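Local structure of sigma regulatory family protein-PP2C phosphatase (Chlamydia trachomatis serovar L2, 6MAB) at residues 22-27 and 256-261; 36-41 and 144-149; 187-192 and 202-207. The protein probably senses TCA-cycle intermediates through its periplasmic domain, the part described here, and relays the signal to a likely phosphatase region of the same membrane protein. All blocks are in the same frame, centred on the assembly; numbering follows the deposited sequence.

How the contacts relate
Contacts 1 and 2 repeat one theme, a helix over a face of an antiparallel sheet, at different angles (146° and 111°). Contact 1 uses helix 2-31 and strand 254-261 and is fully buried; contact 2 uses helix 35-45 and strand 142-151 and is buried only on the strand side. Their centres lie about 28 Å apart, on opposite sides of the chain's centre. Contact 3 joins two parts of one loop, is buried, and has its centre about 10 Å from the chain's centre. It touches both others, through Leu187 on Tyr259 and Leu206 on Leu149 and Tyr147. All three are apolar across the interface; in contact 1, polar ends of the touching side chains are bonded just beyond it.

Contact 1: residues 22-27 and 256-261; sequences LFKAHT and ILTYEE
No flat side chain carries the meeting of Lys24 and Ala25 with Ile256 and Thr258. The Phe23 ring does not reach residues 256-261; Thr27 OG1 lies over one of its faces, 3.6 Å above the plane and displaced toward the rim. The Glu260 carboxylate is likewise used within its own segment: its OE1 takes the N-H of Glu261 on the anti lone pair, Glu260 OE1 to Glu261 N being 2.8 Å.

Across the contact the decisive group is one methyl. Ile256 CD1 sits 3.4 Å from both Ala25 CA and Ala25 N, a close approach that the small side chain probably permits, and the side-chain approach, Ala25 CB to Ile256 CD1, is 3.7 Å. An extended chi2 of 167° carries CD1 outward from the sheet to this spot; the CA atoms of Ala25 and Ile256 are 7.0 Å apart. Further along the strand the fit is slacker: Lys24 CD rests 4.2 Å from Thr258 CG2. Only aliphatic parts of these two residues meet. The lysine runs on to hydrogen-bond the carbonyl of Leu159 through NZ, while Thr258 OG1 is bonded to the carbonyl of Leu17, one polar link between sheet and long helix close by.

The segment axes approach to 9.2 Å, and their directions differ by 146°, so helix and strand run roughly antiparallel. A long N-terminal helix lying along a six-stranded antiparallel sheet of order 2-1-6-5-4-3 is consistent with the second, PAS-like module of a double-CACHE sensor domain.

Contact 2: residues 36-41 and 144-149; sequences IDILAL and GVLYTL
Leu146 and Leu39 form the tight part of this contact, tight in that several neighbours gather at one methyl. Leu146 CD2 rests against the helix backbone, 3.9 Å from Leu39 CA, and also meets the Leu39 side chain, CD2 to Leu39 CD1 being 4.0 Å. With CG anti to the backbone N (chi1 -179°), Leu146 extends from the strand and places CD2 where it touches two helix residues: Ile38 CG2 lies 4.2 Å from the same methyl. That CG2 branch has a second neighbour, Thr148, reached at 4.0 Å between Ile38 CG2 and Thr148 CG2. The side chains slant across one another; the segment axes themselves make 111° and come within 10.1 Å.

Leu146 and Thr148 alternate with Val145, Tyr147 and Leu149, so the first pair faces the helix while Tyr147, on the opposite face, sets its ring edge-to-face with that of Tyr101. Strand 142-151 is the middle strand of a five-stranded antiparallel sheet of order 2-1-5-4-3, the strand order of PAS-like folds; this is consistent with the first module of a double-CACHE sensor, with helix 35-45 over one face of its sheet. Leu130 and Ile75, from the two adjoining strands, extend the apolar surface beneath the helix.

The helix is looser on its outer side. Ile38 and Leu39 remain partly exposed, even though Tyr72 and Leu48 from loops pack on them. Beyond them Ile36, Asp37, Ala40 and Leu41 are exposed and make no contact with residues 144-149.

Contact 3: residues 187-192 and 202-207; sequences LDLVSI and CDVFLR
Leu189 meets Val204 and Phe205 with its two methyls, one for each. The purely aliphatic contact is the closer: Leu189 CD2 lies 3.8 Å from Val204 CG1, the two side chains slanting past one another. The aromatic contact is more open. Leu189 CD1 stands at the edge of the Phe205 ring, near its plane, 4.2 Å from CZ, and the two side chains arrive from opposite directions, so the leucine meets the far end of the ring and not a face.

A face of that ring is used within residues 202-207 themselves. Val204 CG1 sits 3.7 Å above the Phe205 ring plane and over its centre, a CH-pi type of placement between sequence neighbours. CG anti to the carbonyl carbon (chi1 -61°) turns the ring under the valine, while CG1 anti to the backbone N (chi1 168°) brings the same methyl against both the ring and Leu189. The valine methyl touches both, the leucine methyl and the ring centre lying roughly at right angles as seen from it.

No polar bond crosses the meeting; those found lie beside it. Leu189 adopts a left-handed helical backbone at a bend where Val190 N makes only a weak bond to Leu187 O, and its backbone is hydrogen-bonded to Ile179. The Phe205 carbonyl accepts from Arg118 NH1, and Arg207 makes salt bridges with Asp209 and Glu104.

These two parts of the loop bridge the sheets, Leu189 touching strand 113-119 of one and Val204 strand 179-182 of the other. With no hydrogen bond or charge pair across it, the contact is purely apolar; the polar bonds of each loop part, such as Leu189 to Ile179 and Phe205 O to Arg118, probably limit how the parts can shift.

Contact 1: residues 22-27 and 256-261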
loop_
_atom_site.group_PDB
_atom_site.type_symbol
_atom_site.label_atom_id
_atom_site.label_comp_id
_atom_site.label_asym_id
_atom_site.label_seq_id
_atom_site.Cartn_x
_atom_site.Cartn_y
_atom_site.Cartn_z
ATOM N N LEU A 22 13.306 -7.173 4.863
ATOM C CA LEU A 22 12.595 -8.440 4.910
ATOM C C LEU A 22 11.742 -8.547 6.157
ATOM O O LEU A 22 10.620 -9.056 6.095
ATOM C CB LEU A 22 13.582 -9.604 4.845
ATOM C CG LEU A 22 14.448 -9.705 3.584
ATOM C CD1 LEU A 22 15.365 -10.920 3.675
ATOM C CD2 LEU A 22 13.603 -9.768 2.321
ATOM N N PHE A 23 12.251 -8.093 7.303
ATOM C CA PHE A 23 11.447 -8.150 8.518
ATOM C C PHE A 23 10.219 -7.275 8.394
ATOM O O PHE A 23 9.123 -7.652 8.830
ATOM C CB PHE A 23 12.256 -7.720 9.743
ATOM C CG PHE A 23 11.403 -7.468 10.960
ATOM C CD1 PHE A 23 11.141 -8.486 11.857
ATOM C CD2 PHE A 23 10.852 -6.220 11.195
ATOM C CE1 PHE A 23 10.349 -8.264 12.964
ATOM C CE2 PHE A 23 10.058 -5.991 12.301
ATOM C CZ PHE A 23 9.809 -7.018 13.190
ATOM N N LYS A 24 10.391 -6.070 7.842
ATOM C CA LYS A 24 9.253 -5.168 7.717
ATOM C C LYS A 24 8.237 -5.708 6.721
ATOM O O LYS A 24 7.023 -5.622 6.956
ATOM C CB LYS A 24 9.752 -3.765 7.330
ATOM C CG LYS A 24 10.648 -3.133 8.401
ATOM C CD LYS A 24 11.318 -1.856 7.894
ATOM C CE LYS A 24 12.434 -1.360 8.801
ATOM N NZ LYS A 24 11.940 -0.854 10.091
ATOM N N ALA A 25 8.720 -6.294 5.620
ATOM C CA ALA A 25 7.844 -6.936 4.647
ATOM C C ALA A 25 7.034 -8.048 5.292
ATOM O O ALA A 25 5.832 -8.172 5.054
ATOM C CB ALA A 25 8.667 -7.501 3.486
ATOM N N HIS A 26 7.689 -8.885 6.098
ATOM C CA HIS A 26 6.990 -9.988 6.738
ATOM C C HIS A 26 5.925 -9.473 7.691
ATOM O O HIS A 26 4.817 -10.025 7.760
ATOM C CB HIS A 26 7.999 -10.868 7.471
ATOM C CG HIS A 26 7.371 -11.897 8.358
ATOM N ND1 HIS A 26 6.894 -13.099 7.882
ATOM C CD2 HIS A 26 7.137 -11.900 9.692
ATOM C CE1 HIS A 26 6.398 -13.801 8.886
ATOM N NE2 HIS A 26 6.533 -13.096 9.994
ATOM N N THR A 27 6.223 -8.388 8.411
ATOM C CA THR A 27 5.227 -7.803 9.302
ATOM C C THR A 27 4.000 -7.358 8.516
ATOM O O THR A 27 2.858 -7.644 8.896
ATOM C CB THR A 27 5.846 -6.633 10.079
ATOM O OG1 THR A 27 6.926 -7.114 10.893
ATOM C CG2 THR A 27 4.812 -5.976 10.987
ATOM N N ILE A 256 9.159 -2.082 -0.524
ATOM C CA ILE A 256 9.742 -1.461 0.655
ATOM C C ILE A 256 11.172 -1.064 0.311
ATOM O O ILE A 256 11.950 -1.887 -0.190
ATOM C CB ILE A 256 9.721 -2.399 1.876
ATOM C CG1 ILE A 256 8.286 -2.673 2.328
ATOM C CG2 ILE A 256 10.457 -1.797 3.041
ATOM C CD1 ILE A 256 8.203 -3.827 3.307
ATOM N N LEU A 257 11.508 0.189 0.578
ATOM C CA LEU A 257 12.865 0.707 0.452
ATOM C C LEU A 257 13.396 0.939 1.858
ATOM O O LEU A 257 12.852 1.767 2.589
ATOM C CB LEU A 257 12.882 2.023 -0.345
ATOM C CG LEU A 257 14.209 2.793 -0.307
ATOM C CD1 LEU A 257 15.323 2.111 -1.066
ATOM C CD2 LEU A 257 13.965 4.207 -0.880
ATOM N N THR A 258 14.435 0.206 2.268
ATOM C CA THR A 258 15.149 0.609 3.477
ATOM C C THR A 258 16.384 1.407 3.069
ATOM O O THR A 258 16.939 1.200 1.993
ATOM C CB THR A 258 15.532 -0.592 4.324
ATOM O OG1 THR A 258 16.184 -1.542 3.489
ATOM C CG2 THR A 258 14.277 -1.203 4.947
ATOM N N TYR A 259 16.786 2.357 3.907
ATOM C CA TYR A 259 17.890 3.225 3.519
ATOM C C TYR A 259 18.556 3.765 4.771
ATOM O O TYR A 259 17.985 3.746 5.869
ATOM C CB TYR A 259 17.427 4.364 2.565
ATOM C CG TYR A 259 16.439 5.382 3.162
ATOM C CD1 TYR A 259 15.083 5.103 3.226
ATOM C CD2 TYR A 259 16.879 6.607 3.661
ATOM C CE1 TYR A 259 14.170 6.008 3.786
ATOM C CE2 TYR A 259 15.965 7.525 4.210
ATOM C CZ TYR A 259 14.622 7.203 4.267
ATOM O OH TYR A 259 13.704 8.081 4.825
ATOM N N GLU A 260 19.783 4.245 4.581
ATOM C CA GLU A 260 20.631 4.708 5.669
ATOM C C GLU A 260 21.697 5.611 5.068
ATOM O O GLU A 260 22.056 5.471 3.894
ATOM C CB GLU A 260 21.275 3.516 6.396
ATOM C CG GLU A 260 22.223 3.882 7.522
ATOM C CD GLU A 260 21.566 4.710 8.628
ATOM O OE1 GLU A 260 21.269 5.920 8.408
ATOM O OE2 GLU A 260 21.357 4.144 9.731
ATOM N N GLU A 261 22.201 6.539 5.878
ATOM C CA GLU A 261 23.318 7.356 5.426
ATOM C C GLU A 261 24.499 6.473 5.042
ATOM O O GLU A 261 24.866 5.552 5.766
ATOM C CB GLU A 261 23.721 8.348 6.517
ATOM C CG GLU A 261 22.627 9.341 6.839
ATOM C CD GLU A 261 23.010 10.301 7.933
ATOM O OE1 GLU A 261 24.190 10.699 7.995
ATOM O OE2 GLU A 261 22.121 10.654 8.732
#

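Contact 2: residues 36-41 and 144-149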
loop_
_atom_site.group_PDB
_atom_site.type_symbol
_atom_site.label_atom_id
_atom_site.label_comp_id
_atom_site.label_asym_id
_atom_site.label_seq_id
_atom_site.Cartn_x
_atom_site.Cartn_y
_atom_site.Cartn_z
ATOM N N ILE A 36 -9.868 -12.457 4.394
ATOM C CA ILE A 36 -10.712 -13.576 4.782
ATOM C C ILE A 36 -11.388 -13.291 6.109
ATOM O O ILE A 36 -12.589 -13.549 6.281
ATOM C CB ILE A 36 -9.888 -14.868 4.838
ATOM C CG1 ILE A 36 -9.550 -15.306 3.418
ATOM C CG2 ILE A 36 -10.677 -15.962 5.566
ATOM C CD1 ILE A 36 -8.748 -16.648 3.386
ATOM N N ASP A 37 -10.617 -12.804 7.086
ATOM C CA ASP A 37 -11.161 -12.582 8.421
ATOM C C ASP A 37 -12.198 -11.465 8.412
ATOM O O ASP A 37 -13.206 -11.545 9.122
ATOM C CB ASP A 37 -10.041 -12.267 9.420
ATOM C CG ASP A 37 -9.210 -13.488 9.785
ATOM O OD1 ASP A 37 -9.680 -14.613 9.548
ATOM O OD2 ASP A 37 -8.092 -13.307 10.320
ATOM N N ILE A 38 -11.962 -10.408 7.619
ATOM C CA ILE A 38 -12.916 -9.316 7.513
ATOM C C ILE A 38 -14.215 -9.779 6.860
ATOM O O ILE A 38 -15.306 -9.445 7.338
ATOM C CB ILE A 38 -12.276 -8.143 6.749
ATOM C CG1 ILE A 38 -11.147 -7.550 7.589
ATOM C CG2 ILE A 38 -13.316 -7.072 6.455
ATOM C CD1 ILE A 38 -10.271 -6.609 6.810
ATOM N N LEU A 39 -14.130 -10.571 5.779
ATOM C CA LEU A 39 -15.348 -11.077 5.145
ATOM C C LEU A 39 -16.102 -11.996 6.098
ATOM O O LEU A 39 -17.337 -11.928 6.217
ATOM C CB LEU A 39 -15.020 -11.807 3.844
ATOM C CG LEU A 39 -16.188 -12.496 3.105
ATOM C CD1 LEU A 39 -17.196 -11.464 2.636
ATOM C CD2 LEU A 39 -15.708 -13.307 1.918
ATOM N N ALA A 40 -15.373 -12.856 6.797
ATOM C CA ALA A 40 -16.017 -13.773 7.726
ATOM C C ALA A 40 -16.730 -13.022 8.845
ATOM O O ALA A 40 -17.823 -13.422 9.268
ATOM C CB ALA A 40 -14.983 -14.730 8.312
ATOM N N LEU A 41 -16.105 -11.960 9.367
ATOM C CA LEU A 41 -16.726 -11.154 10.413
ATOM C C LEU A 41 -17.976 -10.479 9.882
ATOM O O LEU A 41 -19.045 -10.551 10.490
ATOM C CB LEU A 41 -15.741 -10.088 10.929
ATOM C CG LEU A 41 -16.287 -9.103 11.977
ATOM C CD1 LEU A 41 -16.781 -9.873 13.210
ATOM C CD2 LEU A 41 -15.207 -8.070 12.344
ATOM N N GLY A 144 -20.600 -8.763 -6.215
ATOM C CA GLY A 144 -20.192 -7.497 -5.658
ATOM C C GLY A 144 -18.845 -7.665 -4.996
ATOM O O GLY A 144 -18.215 -8.722 -5.088
ATOM N N VAL A 145 -18.427 -6.605 -4.324
ATOM C CA VAL A 145 -17.122 -6.544 -3.685
ATOM C C VAL A 145 -17.295 -5.969 -2.288
ATOM O O VAL A 145 -18.030 -4.999 -2.103
ATOM C CB VAL A 145 -16.141 -5.693 -4.517
ATOM C CG1 VAL A 145 -14.822 -5.470 -3.755
ATOM C CG2 VAL A 145 -15.886 -6.380 -5.856
ATOM N N LEU A 146 -16.651 -6.593 -1.297
ATOM C CA LEU A 146 -16.529 -6.015 0.041
ATOM C C LEU A 146 -15.260 -5.172 0.056
ATOM O O LEU A 146 -14.148 -5.695 -0.115
ATOM C CB LEU A 146 -16.476 -7.097 1.112
ATOM C CG LEU A 146 -16.384 -6.551 2.542
ATOM C CD1 LEU A 146 -17.616 -5.731 2.886
ATOM C CD2 LEU A 146 -16.235 -7.683 3.551
ATOM N N TYR A 147 -15.441 -3.855 0.200
ATOM C CA TYR A 147 -14.405 -2.849 0.062
ATOM C C TYR A 147 -14.134 -2.234 1.433
ATOM O O TYR A 147 -15.053 -1.710 2.063
ATOM C CB TYR A 147 -14.913 -1.810 -0.933
ATOM C CG TYR A 147 -14.022 -0.621 -1.224
ATOM C CD1 TYR A 147 -14.027 0.486 -0.404
ATOM C CD2 TYR A 147 -13.223 -0.593 -2.362
ATOM C CE1 TYR A 147 -13.221 1.604 -0.691
ATOM C CE2 TYR A 147 -12.419 0.514 -2.653
ATOM C CZ TYR A 147 -12.435 1.603 -1.818
ATOM O OH TYR A 147 -11.661 2.714 -2.100
ATOM N N THR A 148 -12.886 -2.313 1.906
ATOM C CA THR A 148 -12.528 -1.708 3.185
ATOM C C THR A 148 -11.286 -0.829 3.050
ATOM O O THR A 148 -10.365 -1.105 2.261
ATOM C CB THR A 148 -12.315 -2.730 4.305
ATOM O OG1 THR A 148 -11.309 -3.651 3.928
ATOM C CG2 THR A 148 -13.597 -3.491 4.605
ATOM N N LEU A 149 -11.309 0.258 3.825
ATOM C CA LEU A 149 -10.208 1.201 3.981
ATOM C C LEU A 149 -9.843 1.289 5.457
ATOM O O LEU A 149 -10.711 1.561 6.293
ATOM C CB LEU A 149 -10.599 2.592 3.478
ATOM C CG LEU A 149 -11.077 2.743 2.039
ATOM C CD1 LEU A 149 -11.493 4.192 1.778
ATOM C CD2 LEU A 149 -10.017 2.305 1.027
#

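Contact 3: residues 187-192 and 202-207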
loop_
_atom_site.group_PDB
_atom_site.type_symbol
_atom_site.label_atom_id
_atom_site.label_comp_id
_atom_site.label_asym_id
_atom_site.label_seq_id
_atom_site.Cartn_x
_atom_site.Cartn_y
_atom_site.Cartn_z
ATOM N N LEU A 187 10.192 12.901 1.694
ATOM C CA LEU A 187 10.131 12.000 0.564
ATOM C C LEU A 187 8.720 11.574 0.210
ATOM O O LEU A 187 8.547 10.838 -0.769
ATOM C CB LEU A 187 10.944 10.729 0.834
ATOM C CG LEU A 187 12.378 10.940 1.312
ATOM C CD1 LEU A 187 13.052 9.594 1.502
ATOM C CD2 LEU A 187 13.162 11.803 0.327
ATOM N N ASP A 188 7.724 11.986 0.976
ATOM C CA ASP A 188 6.368 11.529 0.717
ATOM C C ASP A 188 5.879 12.045 -0.640
ATOM O O ASP A 188 6.017 13.237 -0.972
ATOM C CB ASP A 188 5.427 11.971 1.836
ATOM C CG ASP A 188 5.687 11.248 3.166
ATOM O OD1 ASP A 188 6.616 10.418 3.284
ATOM O OD2 ASP A 188 4.944 11.544 4.105
ATOM N N LEU A 189 5.356 11.115 -1.434
ATOM C CA LEU A 189 4.808 11.368 -2.777
ATOM C C LEU A 189 5.854 11.993 -3.704
ATOM O O LEU A 189 5.583 12.932 -4.441
ATOM C CB LEU A 189 3.541 12.223 -2.711
ATOM C CG LEU A 189 2.362 11.579 -1.955
ATOM C CD1 LEU A 189 1.157 12.513 -1.907
ATOM C CD2 LEU A 189 1.968 10.246 -2.584
ATOM N N VAL A 190 7.044 11.417 -3.681
ATOM C CA VAL A 190 8.158 11.739 -4.558
ATOM C C VAL A 190 8.496 10.487 -5.344
ATOM O O VAL A 190 8.365 9.366 -4.843
ATOM C CB VAL A 190 9.374 12.235 -3.743
ATOM C CG1 VAL A 190 10.600 12.397 -4.608
ATOM C CG2 VAL A 190 9.010 13.568 -3.034
ATOM N N SER A 191 8.929 10.683 -6.585
ATOM C CA SER A 191 9.336 9.588 -7.453
ATOM C C SER A 191 10.762 9.115 -7.168
ATOM O O SER A 191 11.684 9.916 -7.004
ATOM C CB SER A 191 9.236 10.018 -8.914
ATOM O OG SER A 191 9.725 8.980 -9.749
ATOM N N ILE A 192 10.950 7.793 -7.155
ATOM C CA ILE A 192 12.302 7.245 -7.052
ATOM C C ILE A 192 13.078 7.206 -8.353
ATOM O O ILE A 192 14.254 6.827 -8.338
ATOM C CB ILE A 192 12.280 5.804 -6.520
ATOM C CG1 ILE A 192 11.582 4.877 -7.520
ATOM C CG2 ILE A 192 11.596 5.771 -5.151
ATOM C CD1 ILE A 192 11.769 3.397 -7.213
ATOM N N CYS A 202 -1.219 6.808 -11.230
ATOM C CA CYS A 202 -2.480 6.118 -11.455
ATOM C C CYS A 202 -2.748 5.020 -10.436
ATOM O O CYS A 202 -3.904 4.602 -10.308
ATOM C CB CYS A 202 -2.501 5.532 -12.865
ATOM S SG CYS A 202 -2.357 6.813 -14.123
ATOM N N ASP A 203 -1.721 4.531 -9.736
ATOM C CA ASP A 203 -1.895 3.474 -8.739
ATOM C C ASP A 203 -1.484 3.929 -7.338
ATOM O O ASP A 203 -1.127 3.095 -6.489
ATOM C CB ASP A 203 -1.113 2.214 -9.138
ATOM C CG ASP A 203 0.398 2.444 -9.196
ATOM O OD1 ASP A 203 0.858 3.582 -8.970
ATOM O OD2 ASP A 203 1.132 1.470 -9.466
ATOM N N VAL A 204 -1.519 5.235 -7.091
ATOM C CA VAL A 204 -1.080 5.835 -5.840
ATOM C C VAL A 204 -2.257 6.180 -4.932
ATOM O O VAL A 204 -2.154 6.062 -3.715
ATOM C CB VAL A 204 -0.227 7.094 -6.139
ATOM C CG1 VAL A 204 0.018 7.909 -4.885
ATOM C CG2 VAL A 204 1.100 6.713 -6.784
ATOM N N PHE A 205 -3.351 6.658 -5.496
ATOM C CA PHE A 205 -4.478 7.174 -4.747
ATOM C C PHE A 205 -5.648 6.187 -4.844
ATOM O O PHE A 205 -5.512 5.083 -5.394
ATOM C CB PHE A 205 -4.807 8.570 -5.271
ATOM C CG PHE A 205 -3.684 9.563 -5.108
ATOM C CD1 PHE A 205 -3.312 10.013 -3.852
ATOM C CD2 PHE A 205 -3.020 10.065 -6.214
ATOM C CE1 PHE A 205 -2.290 10.918 -3.701
ATOM C CE2 PHE A 205 -1.993 10.984 -6.082
ATOM C CZ PHE A 205 -1.628 11.427 -4.839
ATOM N N LEU A 206 -6.808 6.572 -4.308
ATOM C CA LEU A 206 -7.946 5.656 -4.270
ATOM C C LEU A 206 -8.676 5.564 -5.595
ATOM O O LEU A 206 -9.456 4.627 -5.794
ATOM C CB LEU A 206 -8.939 6.071 -3.196
ATOM C CG LEU A 206 -8.474 5.987 -1.751
ATOM C CD1 LEU A 206 -9.556 6.510 -0.850
ATOM C CD2 LEU A 206 -8.165 4.530 -1.412
ATOM N N ARG A 207 -8.424 6.499 -6.510
ATOM C CA ARG A 207 -9.002 6.499 -7.838
ATOM C C ARG A 207 -7.883 6.640 -8.855
ATOM O O ARG A 207 -6.863 7.277 -8.583
ATOM C CB ARG A 207 -10.009 7.636 -8.017
ATOM C CG ARG A 207 -11.190 7.552 -7.084
ATOM C CD ARG A 207 -12.014 8.831 -7.144
ATOM N NE ARG A 207 -12.345 9.167 -8.520
ATOM C CZ ARG A 207 -13.469 8.837 -9.149
ATOM N NH1 ARG A 207 -14.430 8.148 -8.546
ATOM N NH2 ARG A 207 -13.633 9.213 -10.412
#